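Local coordinates for protein fiber (Murine adenovirus 2, PDB 5NBH) that forms the distal shaft and head of a trimeric adenovirus fibre, binds N-acetylglucosamine through its head and probably attaches the virion to host cells, at residues N90-R94 with D105-Q109; M110-T115 with Y230-I236; T116-D122 with F224-Y230. One frame throughout, in Å; residues are numbered along the deposited sequence. Where two conformers were deposited one is given.

Contact 1: residues N90-R94 with D105-Q109; sequences NTPMR and DAHIQ
Met93 and Ala106 form an antiparallel hydrogen-bonded pair in the beta hairpin of strands 83-96 and 103-113, part of the ABCJ sheet of the fibre head. Met93 N gives its hydrogen to Ala106 O at 2.8 Å, nearly straight at 167°, and Ala106 N returns a more bent bond to Met93 O. Their side chains enter the interior, the tight side of the contact. Met93 runs its CG anti to the backbone N (chi1 -170°) and bends only at the thioether, so that CE meets Ile108 CD1 at 4.0 Å; a long flexible chain suits this place, since Met151 and Leu137 close round the same two residues. The small Ala106 packs against Leu95.

The other face is looser and polar. Pro92, having no N-H to offer, packs instead as a hydrocarbon plate, its CB 3.8 Å from the centroid of the His107 ring and over its face in a CH-pi contact. The exposed Arg94, in one of its two conformers, lies across Asp105 in a salt bridge and has a second one, from NH2, to Glu126. A water donates to Pro92 O and, weakly, to Asp105 OD1. Asp105 OD1 receives Arg94 NH1 at 2.8 Å from above the carboxylate plane, 56° out of it.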
loop_
_atom_site.group_PDB
_atom_site.type_symbol
_atom_site.label_atom_id
_atom_site.label_comp_id
_atom_site.label_asym_id
_atom_site.label_seq_id
_atom_site.Cartn_x
_atom_site.Cartn_y
_atom_site.Cartn_z
ATOM N N ASN A 90 14.178 5.462 -13.600
ATOM C CA ASN A 90 14.495 5.684 -15.016
ATOM C C ASN A 90 15.236 4.494 -15.690
ATOM O O ASN A 90 15.903 4.663 -16.719
ATOM C CB ASN A 90 15.340 6.982 -15.120
ATOM C CG ASN A 90 14.979 7.835 -16.309
ATOM O OD1 ASN A 90 14.688 7.338 -17.407
ATOM N ND2 ASN A 90 15.008 9.147 -16.101
ATOM N N THR A 91 15.112 3.289 -15.122
ATOM C CA THR A 91 15.789 2.098 -15.649
ATOM C C THR A 91 14.792 0.945 -15.776
ATOM O O THR A 91 14.900 -0.087 -15.094
ATOM C CB THR A 91 16.984 1.729 -14.767
ATOM O OG1 THR A 91 17.752 2.915 -14.515
ATOM C CG2 THR A 91 17.864 0.667 -15.424
ATOM N N PRO A 92 13.805 1.118 -16.671
ATOM C CA PRO A 92 12.825 0.058 -16.859
ATOM C C PRO A 92 13.463 -1.216 -17.413
ATOM O O PRO A 92 14.506 -1.156 -18.049
ATOM C CB PRO A 92 11.836 0.664 -17.853
ATOM C CG PRO A 92 12.630 1.637 -18.627
ATOM C CD PRO A 92 13.638 2.194 -17.666
ATOM N N MET A 93 12.811 -2.347 -17.144
ATOM C CA MET A 93 13.297 -3.669 -17.525
ATOM C C MET A 93 12.771 -4.032 -18.912
ATOM O O MET A 93 11.589 -3.875 -19.196
ATOM C CB MET A 93 12.805 -4.684 -16.505
ATOM C CG MET A 93 13.424 -6.027 -16.665
ATOM S SD MET A 93 12.815 -7.123 -15.447
ATOM C CE MET A 93 13.338 -6.312 -13.915
ATOM N N ARG A 94 13.659 -4.537 -19.753
ATOM C CA ARG A 94 13.275 -4.985 -21.083
ATOM C C ARG A 94 12.752 -6.415 -20.992
ATOM O O ARG A 94 13.434 -7.296 -20.401
ATOM C CB ARG A 94 14.514 -4.934 -21.976
ATOM C CG ARG A 94 14.231 -5.223 -23.430
ATOM C CD ARG A 94 13.205 -4.237 -23.915
ATOM N NE ARG A 94 13.375 -3.966 -25.317
ATOM C CZ ARG A 94 12.819 -2.944 -25.923
ATOM N NH1 ARG A 94 12.033 -2.123 -25.242
ATOM N NH2 ARG A 94 13.043 -2.771 -27.206
ATOM N N ASP A 105 8.982 -2.372 -22.186
ATOM C CA ASP A 105 9.766 -1.845 -21.058
ATOM C C ASP A 105 8.835 -1.808 -19.863
ATOM O O ASP A 105 7.680 -1.392 -19.995
ATOM C CB ASP A 105 10.209 -0.427 -21.339
ATOM C CG ASP A 105 11.463 -0.363 -22.202
ATOM O OD1 ASP A 105 12.059 -1.413 -22.490
ATOM O OD2 ASP A 105 11.851 0.762 -22.568
ATOM N N ALA A 106 9.313 -2.242 -18.708
ATOM C CA ALA A 106 8.462 -2.309 -17.545
ATOM C C ALA A 106 9.135 -1.657 -16.327
ATOM O O ALA A 106 10.304 -1.897 -16.066
ATOM C CB ALA A 106 8.100 -3.759 -17.264
ATOM N N HIS A 107 8.375 -0.821 -15.631
ATOM C CA HIS A 107 8.751 -0.333 -14.297
ATOM C C HIS A 107 8.005 -1.198 -13.312
ATOM O O HIS A 107 6.808 -1.413 -13.465
ATOM C CB HIS A 107 8.359 1.116 -14.101
ATOM C CG HIS A 107 9.038 2.074 -15.042
ATOM N ND1 HIS A 107 10.257 2.652 -14.773
ATOM C CD2 HIS A 107 8.628 2.594 -16.222
ATOM C CE1 HIS A 107 10.590 3.457 -15.762
ATOM N NE2 HIS A 107 9.624 3.434 -16.661
ATOM N N ILE A 108 8.711 -1.729 -12.329
ATOM C CA ILE A 108 8.138 -2.675 -11.378
ATOM C C ILE A 108 8.445 -2.270 -9.947
ATOM O O ILE A 108 9.611 -1.951 -9.636
ATOM C CB ILE A 108 8.737 -4.069 -11.599
ATOM C CG1 ILE A 108 8.450 -4.549 -13.033
ATOM C CG2 ILE A 108 8.142 -5.084 -10.655
ATOM C CD1 ILE A 108 9.392 -5.639 -13.472
ATOM N N GLN A 109 7.429 -2.301 -9.084
ATOM C CA GLN A 109 7.647 -2.153 -7.638
ATOM C C GLN A 109 7.007 -3.305 -6.873
ATOM O O GLN A 109 5.872 -3.709 -7.155
ATOM C CB GLN A 109 7.099 -0.842 -7.126
ATOM C CG GLN A 109 7.624 0.376 -7.840
ATOM C CD GLN A 109 6.838 0.708 -9.070
ATOM O OE1 GLN A 109 5.605 0.643 -9.072
ATOM N NE2 GLN A 109 7.537 1.068 -10.120
HETATM O O HOH W 1 14.567 -1.272 -21.013
#

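Contact 2: residues M110-T115 with Y230-I236; sequences MVRFGT and YESQIGI
Arg112 grips the backbone carbonyl of Ile234 with both terminal nitrogens, NH1 at 2.7 Å and NH2 at 2.8 Å from Ile234 O, which lies in the guanidinium plane. Arginine suits this place because one flat group can serve several carbonyls of irregular chain. The side chain sets off toward 230-236 and bends at chi2 (71°); Arg112 NE meets Gly114 O at 2.7 Å in an almost straight bond (170°), fixing the rotation of the group, and NH1 also reaches Phe167 O. Ile236 lays CD1 over one guanidinium face, 3.8 Å from Arg112 CZ. Farther along, Met110 CE meets the edge of the Tyr230 ring, 3.3 Å from Tyr230 OH, whose polar partner is Ile168 O.

Around this first shell the backbone is held in place. Ser232 N donates to Thr115 O at 2.8 Å, nearly along the C=O axis, while Ser232 OG accepts from Ile234 N in an ST turn that holds the backbone at Ile234; the hydroxyl is also bonded to Leu169 O. Gly114 takes the turn with positive phi (57°), easiest for a residue without a side chain. Beside it, Phe113 meets Phe113 of the third subunit edge-to-face.

The contact thus ties the end of strand 103-113 to the C-terminal tail leaving strand 223-231. Strand 116-125 lies between the two, and Met110 and Tyr230 pack on Ile211 and Phe209 of strand 208-217.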
loop_
_atom_site.group_PDB
_atom_site.type_symbol
_atom_site.label_atom_id
_atom_site.label_comp_id
_atom_site.label_asym_id
_atom_site.label_seq_id
_atom_site.Cartn_x
_atom_site.Cartn_y
_atom_site.Cartn_z
ATOM N N MET A 110 7.728 -3.854 -5.905
ATOM C CA MET A 110 7.233 -4.916 -5.079
ATOM C C MET A 110 7.358 -4.424 -3.638
ATOM O O MET A 110 8.456 -4.336 -3.139
ATOM C CB MET A 110 8.036 -6.171 -5.338
ATOM C CG MET A 110 8.115 -6.470 -6.823
ATOM S SD MET A 110 9.019 -7.960 -7.222
ATOM C CE MET A 110 7.949 -9.189 -6.566
ATOM N N VAL A 111 6.230 -4.089 -3.040
ATOM C CA VAL A 111 6.172 -3.423 -1.721
ATOM C C VAL A 111 5.753 -4.383 -0.650
ATOM O O VAL A 111 4.628 -4.908 -0.664
ATOM C CB VAL A 111 5.237 -2.185 -1.720
ATOM C CG1 VAL A 111 5.350 -1.442 -0.381
ATOM C CG2 VAL A 111 5.563 -1.244 -2.868
ATOM N N ARG A 112 6.629 -4.573 0.338
ATOM C CA ARG A 112 6.407 -5.517 1.402
ATOM C C ARG A 112 6.026 -4.759 2.676
ATOM O O ARG A 112 6.732 -3.835 3.081
ATOM C CB ARG A 112 7.706 -6.339 1.586
ATOM C CG ARG A 112 7.791 -7.232 2.798
ATOM C CD ARG A 112 6.899 -8.437 2.724
ATOM N NE ARG A 112 6.926 -9.096 4.025
ATOM C CZ ARG A 112 7.564 -10.220 4.351
ATOM N NH1 ARG A 112 8.212 -10.961 3.453
ATOM N NH2 ARG A 112 7.508 -10.625 5.610
ATOM N N PHE A 113 4.917 -5.145 3.279
ATOM C CA PHE A 113 4.545 -4.662 4.625
ATOM C C PHE A 113 3.772 -5.750 5.325
ATOM O O PHE A 113 2.935 -6.439 4.718
ATOM C CB PHE A 113 3.706 -3.390 4.554
ATOM C CG PHE A 113 2.759 -3.355 3.397
ATOM C CD1 PHE A 113 1.606 -4.088 3.401
ATOM C CD2 PHE A 113 3.018 -2.547 2.308
ATOM C CE1 PHE A 113 0.738 -4.057 2.323
ATOM C CE2 PHE A 113 2.161 -2.513 1.221
ATOM C CZ PHE A 113 1.020 -3.277 1.234
ATOM N N GLY A 114 4.044 -5.933 6.600
ATOM C CA GLY A 114 3.647 -7.143 7.265
ATOM C C GLY A 114 4.277 -8.274 6.461
ATOM O O GLY A 114 5.461 -8.189 6.065
ATOM N N THR A 115 3.485 -9.274 6.156
ATOM C CA THR A 115 3.901 -10.374 5.262
ATOM C C THR A 115 3.278 -10.239 3.881
ATOM O O THR A 115 3.396 -11.138 3.063
ATOM C CB THR A 115 3.495 -11.731 5.862
ATOM O OG1 THR A 115 2.098 -11.740 6.112
ATOM C CG2 THR A 115 4.223 -11.981 7.161
ATOM N N TYR A 230 -0.147 -10.379 -2.871
ATOM C CA TYR A 230 0.077 -11.730 -2.445
ATOM C C TYR A 230 0.773 -11.754 -1.089
ATOM O O TYR A 230 1.033 -10.705 -0.481
ATOM C CB TYR A 230 0.835 -12.490 -3.567
ATOM C CG TYR A 230 2.279 -12.121 -3.823
ATOM C CD1 TYR A 230 2.627 -11.135 -4.760
ATOM C CD2 TYR A 230 3.313 -12.775 -3.143
ATOM C CE1 TYR A 230 3.957 -10.824 -5.023
ATOM C CE2 TYR A 230 4.639 -12.471 -3.402
ATOM C CZ TYR A 230 4.957 -11.494 -4.325
ATOM O OH TYR A 230 6.263 -11.180 -4.618
ATOM N N GLU A 231 1.048 -12.957 -0.595
ATOM C CA GLU A 231 1.670 -13.144 0.696
ATOM C C GLU A 231 3.072 -13.734 0.555
ATOM O O GLU A 231 3.298 -14.630 -0.309
ATOM C CB GLU A 231 0.779 -14.063 1.531
ATOM C CG GLU A 231 1.091 -14.003 3.002
ATOM C CD GLU A 231 -0.082 -14.403 3.859
ATOM O OE1 GLU A 231 -1.054 -15.012 3.323
ATOM O OE2 GLU A 231 -0.003 -14.117 5.068
ATOM N N SER A 232 3.995 -13.253 1.385
ATOM C CA SER A 232 5.307 -13.877 1.484
ATOM C C SER A 232 5.373 -14.770 2.708
ATOM O O SER A 232 4.858 -14.428 3.778
ATOM C CB SER A 232 6.441 -12.871 1.472
ATOM O OG SER A 232 7.717 -13.486 1.698
ATOM N N GLN A 233 6.022 -15.919 2.511
ATOM C CA GLN A 233 6.294 -16.888 3.569
ATOM C C GLN A 233 7.482 -16.468 4.453
ATOM O O GLN A 233 7.685 -17.045 5.539
ATOM C CB GLN A 233 6.590 -18.273 2.939
ATOM C CG GLN A 233 7.811 -18.327 2.002
ATOM C CD GLN A 233 8.227 -19.741 1.622
ATOM O OE1 GLN A 233 7.686 -20.715 2.140
ATOM N NE2 GLN A 233 9.186 -19.858 0.693
ATOM N N ILE A 234 8.273 -15.498 3.977
ATOM C CA ILE A 234 9.559 -15.191 4.549
ATOM C C ILE A 234 9.356 -14.048 5.501
ATOM O O ILE A 234 9.052 -12.919 5.079
ATOM C CB ILE A 234 10.612 -14.775 3.502
ATOM C CG1 ILE A 234 10.722 -15.795 2.366
ATOM C CG2 ILE A 234 11.962 -14.570 4.186
ATOM C CD1 ILE A 234 11.328 -17.139 2.733
ATOM N N GLY A 235 9.526 -14.348 6.788
ATOM C CA GLY A 235 9.524 -13.317 7.808
ATOM C C GLY A 235 10.795 -12.497 7.748
ATOM O O GLY A 235 11.888 -13.019 7.531
ATOM N N ILE A 236 10.644 -11.197 7.958
ATOM C CA ILE A 236 11.774 -10.300 8.104
ATOM C C ILE A 236 12.166 -10.391 9.582
ATOM O O ILE A 236 11.441 -9.899 10.453
ATOM C CB ILE A 236 11.383 -8.856 7.744
ATOM C CG1 ILE A 236 10.918 -8.776 6.283
ATOM C CG2 ILE A 236 12.550 -7.903 8.003
ATOM C CD1 ILE A 236 9.878 -7.705 6.050
#

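Contact 3: residues T116-D122 with F224-Y230; sequences TVLFNID and FQMSFMY
Thr116 opens the pairing by setting CG2 against Met229 CE, at an unusually short 3.4 Å. From here hydrogen-bonded pairs (Val117 with Tyr230, Phe119 with Phe228, Ile121 with Met226) alternate with non-hydrogen-bonded ones. Val117 CB sits over the face of the Tyr230 ring, 3.8 Å from its centroid; a branched residue gives the ring a broad hydrocarbon seat. Leu118 falls on the other face, where CD1 touches Met229 CG at 3.7 Å and both side chains help meet neighbouring subunits.

Phe119 returns to the interior. Its CB lies over the Phe228 ring, while the two rings meet obliquely, with planes at 31° and centroids 5.0 Å apart. Phe228 CG stands between its own backbone N and carbonyl carbon (chi1 64°), bringing the ring under Phe119 and leaving it stacked with Tyr200. Asn120 lies on the Leu118 face, turned to the second subunit; its ND2 is hydrogen-bonded to Gln109 OE1, and a water donates to its OD1. Ile121 fills the inner face again, CG2 being 4.1 Å from Met226 CG. At Asp122, OD1 receives Gln225 NE2 at 3.3 Å through its anti lone pair; Gln225 NE2 is also hydrogen-bonded to Met229 O of the second subunit.

Segments 116-122 and 224-230 run antiparallel, their directions 165° apart. Strand 116-125 is flanked by 103-113 on its other edge, while the aromatic face formed by Phe119, Phe228 and Tyr230 packs against strands 179-188, 191-205 and 208-217, closing the sandwich of ABCJ and GHID sheets in the head.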
loop_
_atom_site.group_PDB
_atom_site.type_symbol
_atom_site.label_atom_id
_atom_site.label_comp_id
_atom_site.label_asym_id
_atom_site.label_seq_id
_atom_site.Cartn_x
_atom_site.Cartn_y
_atom_site.Cartn_z
ATOM N N THR A 116 2.646 -9.110 3.614
ATOM C CA THR A 116 1.980 -8.849 2.345
ATOM C C THR A 116 2.889 -8.211 1.330
ATOM O O THR A 116 3.729 -7.360 1.675
ATOM C CB THR A 116 0.777 -7.918 2.611
ATOM O OG1 THR A 116 -0.081 -8.575 3.540
ATOM C CG2 THR A 116 0.020 -7.664 1.408
ATOM N N VAL A 117 2.741 -8.597 0.062
ATOM C CA VAL A 117 3.467 -7.942 -1.009
ATOM C C VAL A 117 2.471 -7.313 -1.986
ATOM O O VAL A 117 1.594 -8.008 -2.509
ATOM C CB VAL A 117 4.417 -8.922 -1.754
ATOM C CG1 VAL A 117 5.165 -8.184 -2.836
ATOM C CG2 VAL A 117 5.367 -9.604 -0.742
ATOM N N LEU A 118 2.604 -6.011 -2.219
ATOM C CA LEU A 118 1.850 -5.295 -3.252
ATOM C C LEU A 118 2.724 -5.208 -4.485
ATOM O O LEU A 118 3.774 -4.569 -4.462
ATOM C CB LEU A 118 1.453 -3.883 -2.750
ATOM C CG LEU A 118 0.760 -2.929 -3.723
ATOM C CD1 LEU A 118 -0.495 -3.511 -4.294
ATOM C CD2 LEU A 118 0.466 -1.598 -3.027
ATOM N N PHE A 119 2.319 -5.874 -5.566
ATOM C CA PHE A 119 3.069 -5.891 -6.813
ATOM C C PHE A 119 2.445 -4.884 -7.761
ATOM O O PHE A 119 1.239 -4.901 -7.930
ATOM C CB PHE A 119 3.006 -7.312 -7.414
ATOM C CG PHE A 119 3.673 -7.452 -8.752
ATOM C CD1 PHE A 119 2.990 -7.146 -9.935
ATOM C CD2 PHE A 119 5.000 -7.817 -8.831
ATOM C CE1 PHE A 119 3.615 -7.226 -11.167
ATOM C CE2 PHE A 119 5.620 -7.918 -10.063
ATOM C CZ PHE A 119 4.929 -7.623 -11.223
ATOM N N ASN A 120 3.250 -3.997 -8.319
ATOM C CA ASN A 120 2.803 -3.021 -9.295
ATOM C C ASN A 120 3.711 -3.062 -10.486
ATOM O O ASN A 120 4.916 -3.088 -10.338
ATOM C CB ASN A 120 2.854 -1.608 -8.727
ATOM C CG ASN A 120 2.250 -0.594 -9.668
ATOM O OD1 ASN A 120 1.034 -0.590 -9.890
ATOM N ND2 ASN A 120 3.095 0.297 -10.215
ATOM N N ILE A 121 3.131 -3.051 -11.675
ATOM C CA ILE A 121 3.892 -3.002 -12.901
ATOM C C ILE A 121 3.272 -2.004 -13.875
ATOM O O ILE A 121 2.062 -1.879 -13.970
ATOM C CB ILE A 121 4.033 -4.408 -13.555
ATOM C CG1 ILE A 121 5.055 -4.375 -14.684
ATOM C CG2 ILE A 121 2.685 -4.958 -13.998
ATOM C CD1 ILE A 121 5.483 -5.778 -15.125
ATOM N N ASP A 122 4.140 -1.310 -14.583
ATOM C CA ASP A 122 3.749 -0.363 -15.622
ATOM C C ASP A 122 4.417 -0.855 -16.883
ATOM O O ASP A 122 5.632 -0.818 -16.962
ATOM C CB ASP A 122 4.282 1.002 -15.236
ATOM C CG ASP A 122 3.586 2.090 -15.947
ATOM O OD1 ASP A 122 2.724 2.723 -15.323
ATOM O OD2 ASP A 122 3.849 2.260 -17.141
ATOM N N PHE A 224 -0.125 -0.603 -20.243
ATOM C CA PHE A 224 -1.034 -0.668 -19.109
ATOM C C PHE A 224 -0.295 -0.684 -17.778
ATOM O O PHE A 224 0.889 -0.974 -17.780
ATOM C CB PHE A 224 -1.902 -1.923 -19.199
ATOM C CG PHE A 224 -1.133 -3.204 -19.172
ATOM C CD1 PHE A 224 -0.636 -3.766 -20.347
ATOM C CD2 PHE A 224 -0.925 -3.878 -17.987
ATOM C CE1 PHE A 224 0.055 -4.975 -20.326
ATOM C CE2 PHE A 224 -0.231 -5.077 -17.964
ATOM C CZ PHE A 224 0.271 -5.619 -19.129
ATOM N N GLN A 225 -1.006 -0.384 -16.677
ATOM C CA GLN A 225 -0.517 -0.547 -15.295
ATOM C C GLN A 225 -1.457 -1.542 -14.611
ATOM O O GLN A 225 -2.668 -1.566 -14.871
ATOM C CB GLN A 225 -0.484 0.792 -14.470
ATOM C CG GLN A 225 0.075 0.661 -13.022
ATOM C CD GLN A 225 0.190 1.965 -12.178
ATOM O OE1 GLN A 225 -0.596 2.178 -11.250
ATOM N NE2 GLN A 225 1.236 2.744 -12.410
ATOM N N MET A 226 -0.899 -2.412 -13.789
ATOM C CA MET A 226 -1.725 -3.240 -12.915
ATOM C C MET A 226 -1.010 -3.649 -11.655
ATOM O O MET A 226 0.192 -3.624 -11.578
ATOM C CB MET A 226 -2.330 -4.458 -13.610
ATOM C CG MET A 226 -1.419 -5.513 -14.189
ATOM S SD MET A 226 -2.309 -7.073 -13.948
ATOM C CE MET A 226 -2.130 -7.031 -12.168
ATOM N N SER A 227 -1.808 -3.947 -10.649
ATOM C CA SER A 227 -1.268 -4.291 -9.352
ATOM C C SER A 227 -2.097 -5.397 -8.802
ATOM O O SER A 227 -3.273 -5.534 -9.157
ATOM C CB SER A 227 -1.210 -3.054 -8.420
ATOM O OG SER A 227 -2.462 -2.728 -7.924
ATOM N N PHE A 228 -1.492 -6.187 -7.942
ATOM C CA PHE A 228 -2.197 -7.212 -7.176
ATOM C C PHE A 228 -1.429 -7.463 -5.887
ATOM O O PHE A 228 -0.271 -7.068 -5.780
ATOM C CB PHE A 228 -2.374 -8.515 -8.002
ATOM C CG PHE A 228 -1.084 -9.204 -8.357
ATOM C CD1 PHE A 228 -0.414 -8.900 -9.530
ATOM C CD2 PHE A 228 -0.558 -10.195 -7.541
ATOM C CE1 PHE A 228 0.764 -9.541 -9.882
ATOM C CE2 PHE A 228 0.633 -10.825 -7.882
ATOM C CZ PHE A 228 1.299 -10.487 -9.031
ATOM N N MET A 229 -2.052 -8.131 -4.926
ATOM C CA MET A 229 -1.393 -8.486 -3.683
ATOM C C MET A 229 -1.225 -10.002 -3.524
ATOM O O MET A 229 -2.050 -10.772 -3.961
ATOM C CB MET A 229 -2.179 -7.905 -2.515
ATOM C CG MET A 229 -2.057 -6.388 -2.502
ATOM S SD MET A 229 -2.903 -5.451 -1.219
ATOM C CE MET A 229 -2.966 -6.616 0.079
ATOM N N TYR A 230 -0.147 -10.379 -2.871
ATOM C CA TYR A 230 0.077 -11.730 -2.445
ATOM C C TYR A 230 0.773 -11.754 -1.089
ATOM O O TYR A 230 1.033 -10.705 -0.481
ATOM C CB TYR A 230 0.835 -12.490 -3.567
ATOM C CG TYR A 230 2.279 -12.121 -3.823
ATOM C CD1 TYR A 230 2.627 -11.135 -4.760
ATOM C CD2 TYR A 230 3.313 -12.775 -3.143
ATOM C CE1 TYR A 230 3.957 -10.824 -5.023
ATOM C CE2 TYR A 230 4.639 -12.471 -3.402
ATOM C CZ TYR A 230 4.957 -11.494 -4.325
ATOM O OH TYR A 230 6.263 -11.180 -4.618
HETATM O O HOH W 2 -1.436 0.472 -9.715
#

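Overall arrangement
All three contacts involve one antiparallel sheet of the head, in which strands 83-96, 103-113, 116-125 and 223-231 lie side by side. Contact 1 pairs the first two; contact 3 pairs the last two, about 13 Å away between centres; contact 2, about 21 Å from contact 1 and 13 Å from contact 3, reaches from the sheet into the turn and the C-terminal tail. Along the chain contact 1 closes first, and contact 3 is nested within the loop closed by contact 2. Strands 103-113 and 116-125 join the contacts directly. Contact 1 and the Phe224 end of contact 3 lie toward sugar-binding residues, contact 2 lies away from them, and contacts 2 and 3 reach further into the subunit interfaces.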